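Local coordinates for dihydrodipicolinate synthase family protein (Sinorhizobium meliloti, PDB 4DNH), which is of unknown function but folds as a TIM barrel and probably belongs with the dihydrodipicolinate synthase-like proteins, at residues A[23-37]-A[283-295]. Residues are numbered along the deposited sequence; the frame is centred on the assembly and turned at random.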
# COMPACT_ATOMS: atom_id res chain seq x y z
N VAL A 23 -0.01 3.70 21.06
CA VAL A 23 -0.87 2.52 21.09
C VAL A 23 0.07 1.32 21.22
O VAL A 23 0.97 1.15 20.38
CB VAL A 23 -1.75 2.41 19.84
CG1 VAL A 23 -2.49 1.09 19.80
CG2 VAL A 23 -2.75 3.54 19.82
N PRO A 24 -0.09 0.52 22.29
CA PRO A 24 0.85 -0.60 22.51
C PRO A 24 0.67 -1.68 21.45
O PRO A 24 -0.46 -1.98 21.03
CB PRO A 24 0.47 -1.12 23.90
CG PRO A 24 -0.94 -0.69 24.13
CD PRO A 24 -1.20 0.53 23.26
N PHE A 25 1.79 -2.21 20.99
CA PHE A 25 1.83 -3.33 20.06
C PHE A 25 1.23 -4.52 20.78
O PHE A 25 1.62 -4.82 21.92
CB PHE A 25 3.28 -3.60 19.68
CG PHE A 25 3.47 -4.71 18.68
CD1 PHE A 25 3.20 -6.04 19.02
CD2 PHE A 25 3.97 -4.43 17.41
CE1 PHE A 25 3.40 -7.06 18.11
CE2 PHE A 25 4.17 -5.45 16.49
CZ PHE A 25 3.89 -6.77 16.84
N ASN A 26 0.26 -5.18 20.16
CA ASN A 26 -0.34 -6.38 20.74
C ASN A 26 -0.60 -7.41 19.64
O ASN A 26 -1.26 -7.11 18.65
CB ASN A 26 -1.61 -6.03 21.53
CG ASN A 26 -2.13 -7.18 22.39
OD1 ASN A 26 -3.28 -7.16 22.82
ND2 ASN A 26 -1.30 -8.19 22.65
N SER A 27 -0.03 -8.59 19.80
CA SER A 27 -0.22 -9.70 18.86
C SER A 27 -1.70 -10.05 18.74
O SER A 27 -2.41 -10.04 19.73
CB SER A 27 0.56 -10.92 19.35
OG SER A 27 1.14 -11.64 18.27
N ARG A 28 -2.17 -10.33 17.53
CA ARG A 28 -3.60 -10.54 17.27
C ARG A 28 -3.79 -11.47 16.10
O ARG A 28 -2.96 -11.54 15.19
CB ARG A 28 -4.33 -9.22 16.97
CG ARG A 28 -4.46 -8.25 18.14
CD ARG A 28 -5.35 -7.05 17.85
NE ARG A 28 -5.29 -6.13 18.99
CZ ARG A 28 -4.40 -5.14 19.12
NH1 ARG A 28 -4.42 -4.39 20.21
NH2 ARG A 28 -3.51 -4.89 18.15
N ASP A 29 -4.91 -12.18 16.15
CA ASP A 29 -5.35 -13.13 15.13
C ASP A 29 -6.37 -12.40 14.28
O ASP A 29 -7.22 -11.69 14.82
CB ASP A 29 -6.02 -14.32 15.83
CG ASP A 29 -6.20 -15.53 14.92
OD1 ASP A 29 -6.79 -15.39 13.83
OD2 ASP A 29 -5.78 -16.64 15.33
N ALA A 30 -6.30 -12.59 12.96
CA ALA A 30 -7.24 -11.93 12.03
C ALA A 30 -8.71 -12.23 12.35
O ALA A 30 -9.59 -11.42 12.05
CB ALA A 30 -6.91 -12.30 10.59
N LYS A 31 -8.96 -13.38 12.97
CA LYS A 31 -10.32 -13.77 13.35
C LYS A 31 -10.97 -12.83 14.38
O LYS A 31 -12.20 -12.81 14.51
CB LYS A 31 -10.35 -15.23 13.82
CG LYS A 31 -10.48 -16.22 12.67
CD LYS A 31 -9.74 -17.52 12.96
CE LYS A 31 -10.57 -18.49 13.78
NZ LYS A 31 -9.90 -19.82 13.86
N ALA A 32 -10.17 -12.05 15.10
CA ALA A 32 -10.70 -11.04 16.01
C ALA A 32 -11.31 -9.85 15.26
O ALA A 32 -12.03 -9.05 15.86
CB ALA A 32 -9.61 -10.57 16.98
N PHE A 33 -11.02 -9.74 13.96
CA PHE A 33 -11.54 -8.66 13.13
C PHE A 33 -12.84 -9.04 12.43
O PHE A 33 -13.11 -10.22 12.19
CB PHE A 33 -10.54 -8.22 12.04
CG PHE A 33 -9.14 -7.97 12.54
CD1 PHE A 33 -8.90 -7.61 13.87
CD2 PHE A 33 -8.07 -8.06 11.67
CE1 PHE A 33 -7.61 -7.37 14.31
CE2 PHE A 33 -6.79 -7.82 12.10
CZ PHE A 33 -6.55 -7.47 13.43
N SER A 34 -13.63 -8.02 12.09
CA SER A 34 -14.82 -8.19 11.27
C SER A 34 -14.57 -7.61 9.89
O SER A 34 -15.52 -7.28 9.17
CB SER A 34 -16.02 -7.49 11.93
OG SER A 34 -15.79 -6.11 12.11
N ARG A 35 -13.29 -7.47 9.53
CA ARG A 35 -12.89 -7.00 8.21
C ARG A 35 -11.72 -7.83 7.71
O ARG A 35 -10.99 -8.40 8.52
CB ARG A 35 -12.44 -5.54 8.28
CG ARG A 35 -13.51 -4.54 8.70
CD ARG A 35 -14.50 -4.27 7.59
NE ARG A 35 -15.53 -3.33 8.03
CZ ARG A 35 -16.67 -3.69 8.61
NH1 ARG A 35 -16.94 -4.97 8.84
NH2 ARG A 35 -17.54 -2.76 8.98
N VAL A 36 -11.54 -7.87 6.39
CA VAL A 36 -10.31 -8.38 5.75
C VAL A 36 -9.35 -7.23 5.40
O VAL A 36 -9.61 -6.44 4.47
CB VAL A 36 -10.62 -9.20 4.48
CG1 VAL A 36 -9.33 -9.73 3.85
CG2 VAL A 36 -11.55 -10.35 4.82
N ALA A 37 -8.25 -7.15 6.14
CA ALA A 37 -7.33 -6.01 6.07
C ALA A 37 -5.94 -6.45 5.68
O ALA A 37 -5.36 -7.31 6.34
CB ALA A 37 -7.28 -5.31 7.41
N ALA A 283 0.49 0.13 11.42
CA ALA A 283 0.15 -1.27 11.70
C ALA A 283 -0.43 -1.53 13.09
O ALA A 283 -1.54 -2.08 13.19
CB ALA A 283 1.33 -2.19 11.40
N PRO A 284 0.29 -1.15 14.17
CA PRO A 284 -0.19 -1.45 15.54
C PRO A 284 -1.54 -0.87 15.86
O PRO A 284 -2.36 -1.54 16.49
CB PRO A 284 0.86 -0.80 16.44
CG PRO A 284 2.08 -0.70 15.58
CD PRO A 284 1.58 -0.44 14.20
N VAL A 285 -1.77 0.36 15.42
CA VAL A 285 -3.02 1.08 15.67
C VAL A 285 -4.15 0.47 14.86
O VAL A 285 -5.25 0.25 15.39
CB VAL A 285 -2.88 2.58 15.31
CG1 VAL A 285 -4.21 3.31 15.50
CG2 VAL A 285 -1.79 3.25 16.14
N ALA A 286 -3.89 0.20 13.59
CA ALA A 286 -4.90 -0.39 12.71
C ALA A 286 -5.40 -1.71 13.28
O ALA A 286 -6.61 -1.97 13.33
CB ALA A 286 -4.35 -0.58 11.31
N SER A 287 -4.44 -2.54 13.71
CA SER A 287 -4.73 -3.80 14.35
C SER A 287 -5.65 -3.57 15.56
O SER A 287 -6.72 -4.16 15.64
CB SER A 287 -3.42 -4.47 14.77
OG SER A 287 -3.66 -5.64 15.55
N ALA A 288 -5.23 -2.70 16.48
CA ALA A 288 -6.01 -2.42 17.69
C ALA A 288 -7.42 -1.94 17.36
O ALA A 288 -8.37 -2.28 18.07
CB ALA A 288 -5.29 -1.40 18.57
N ALA A 289 -7.55 -1.16 16.29
CA ALA A 289 -8.84 -0.61 15.91
C ALA A 289 -9.72 -1.62 15.18
O ALA A 289 -10.92 -1.66 15.40
CB ALA A 289 -8.66 0.65 15.09
N LEU A 290 -9.12 -2.44 14.33
CA LEU A 290 -9.85 -3.51 13.69
C LEU A 290 -10.38 -4.53 14.70
O LEU A 290 -11.41 -5.16 14.47
CB LEU A 290 -8.97 -4.22 12.65
CG LEU A 290 -8.65 -3.44 11.36
CD1 LEU A 290 -7.52 -4.12 10.61
CD2 LEU A 290 -9.86 -3.27 10.46
N GLU A 291 -9.68 -4.68 15.82
CA GLU A 291 -10.17 -5.53 16.90
C GLU A 291 -11.42 -4.92 17.54
O GLU A 291 -12.43 -5.61 17.72
CB GLU A 291 -9.10 -5.78 17.95
CG GLU A 291 -9.56 -6.75 19.03
CD GLU A 291 -8.63 -6.83 20.23
OE1 GLU A 291 -7.56 -6.18 20.23
OE2 GLU A 291 -8.97 -7.55 21.19
N ALA A 292 -11.35 -3.64 17.88
CA ALA A 292 -12.49 -2.92 18.46
C ALA A 292 -13.72 -2.96 17.53
O ALA A 292 -14.83 -3.24 17.99
CB ALA A 292 -12.11 -1.49 18.80
N LEU A 293 -13.51 -2.71 16.24
CA LEU A 293 -14.58 -2.82 15.23
C LEU A 293 -15.20 -4.21 15.19
O LEU A 293 -16.43 -4.34 15.09
CB LEU A 293 -14.04 -2.47 13.86
CG LEU A 293 -14.88 -1.76 12.80
CD1 LEU A 293 -14.24 -2.00 11.44
CD2 LEU A 293 -16.34 -2.18 12.77
N GLY A 294 -14.35 -5.24 15.25
CA GLY A 294 -14.79 -6.64 15.29
C GLY A 294 -15.49 -7.00 16.59
O GLY A 294 -16.25 -7.98 16.64
N SER A 295 -15.24 -6.23 17.65
CA SER A 295 -15.94 -6.39 18.93
C SER A 295 -17.18 -5.48 19.02
O SER A 295 -17.68 -5.21 20.11
CB SER A 295 -14.99 -6.11 20.10
OG SER A 295 -14.12 -7.20 20.34
O HOH W 1 -1.56 -3.11 18.36
O HOH W 2 -12.89 -5.52 12.30
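Pro284 O meets the 23-37 loop through water 1, which donates to it and to Pro24 O and accepts from Arg28 NH2 in the plane of the guanidinium. Next on helix 283-294, Val285 CG2 lies 3.8 Å from Val23 CB, the two side chains crossing nearly at right angles. Ser287 OG, turned anti to its own N (chi1 173°), accepts from Arg28 NH2 at 2.7 Å and is also hydrogen-bonded to Leu74 O. Ala288 CA sits 3.4 Å above the centre of the Arg28 guanidinium plane, whose opposite face carries Asn26 CB. At Leu290 the methylene CB rests over the Phe33 ring, 3.7 Å from its centroid, while CD1 reaches Ala37 CB at 3.4 Å and the carbonyl O is linked by water 2 to Ser34 N. One turn beyond Ser287, the extended Glu291 side chain brings OE1 2.6 Å from Arg28 NE in a salt bridge, the guanidinium and carboxylate planes 52° apart and OE1 met from above the latter. A leucine in place of Arg28 would probably leave the Glu291 carboxylate without its countercharge, and Ser287 OG and water 1 without the NH2 donor. Leu293 CD1 lies over a face of the Arg35 guanidinium, and Gly294 CA approaches Ser34 OG to 3.4 Å. The loop runs along a helix after the last barrel strand, 273-276, then enters the first, 37-40, where the (beta/alpha)8 TIM barrel closes.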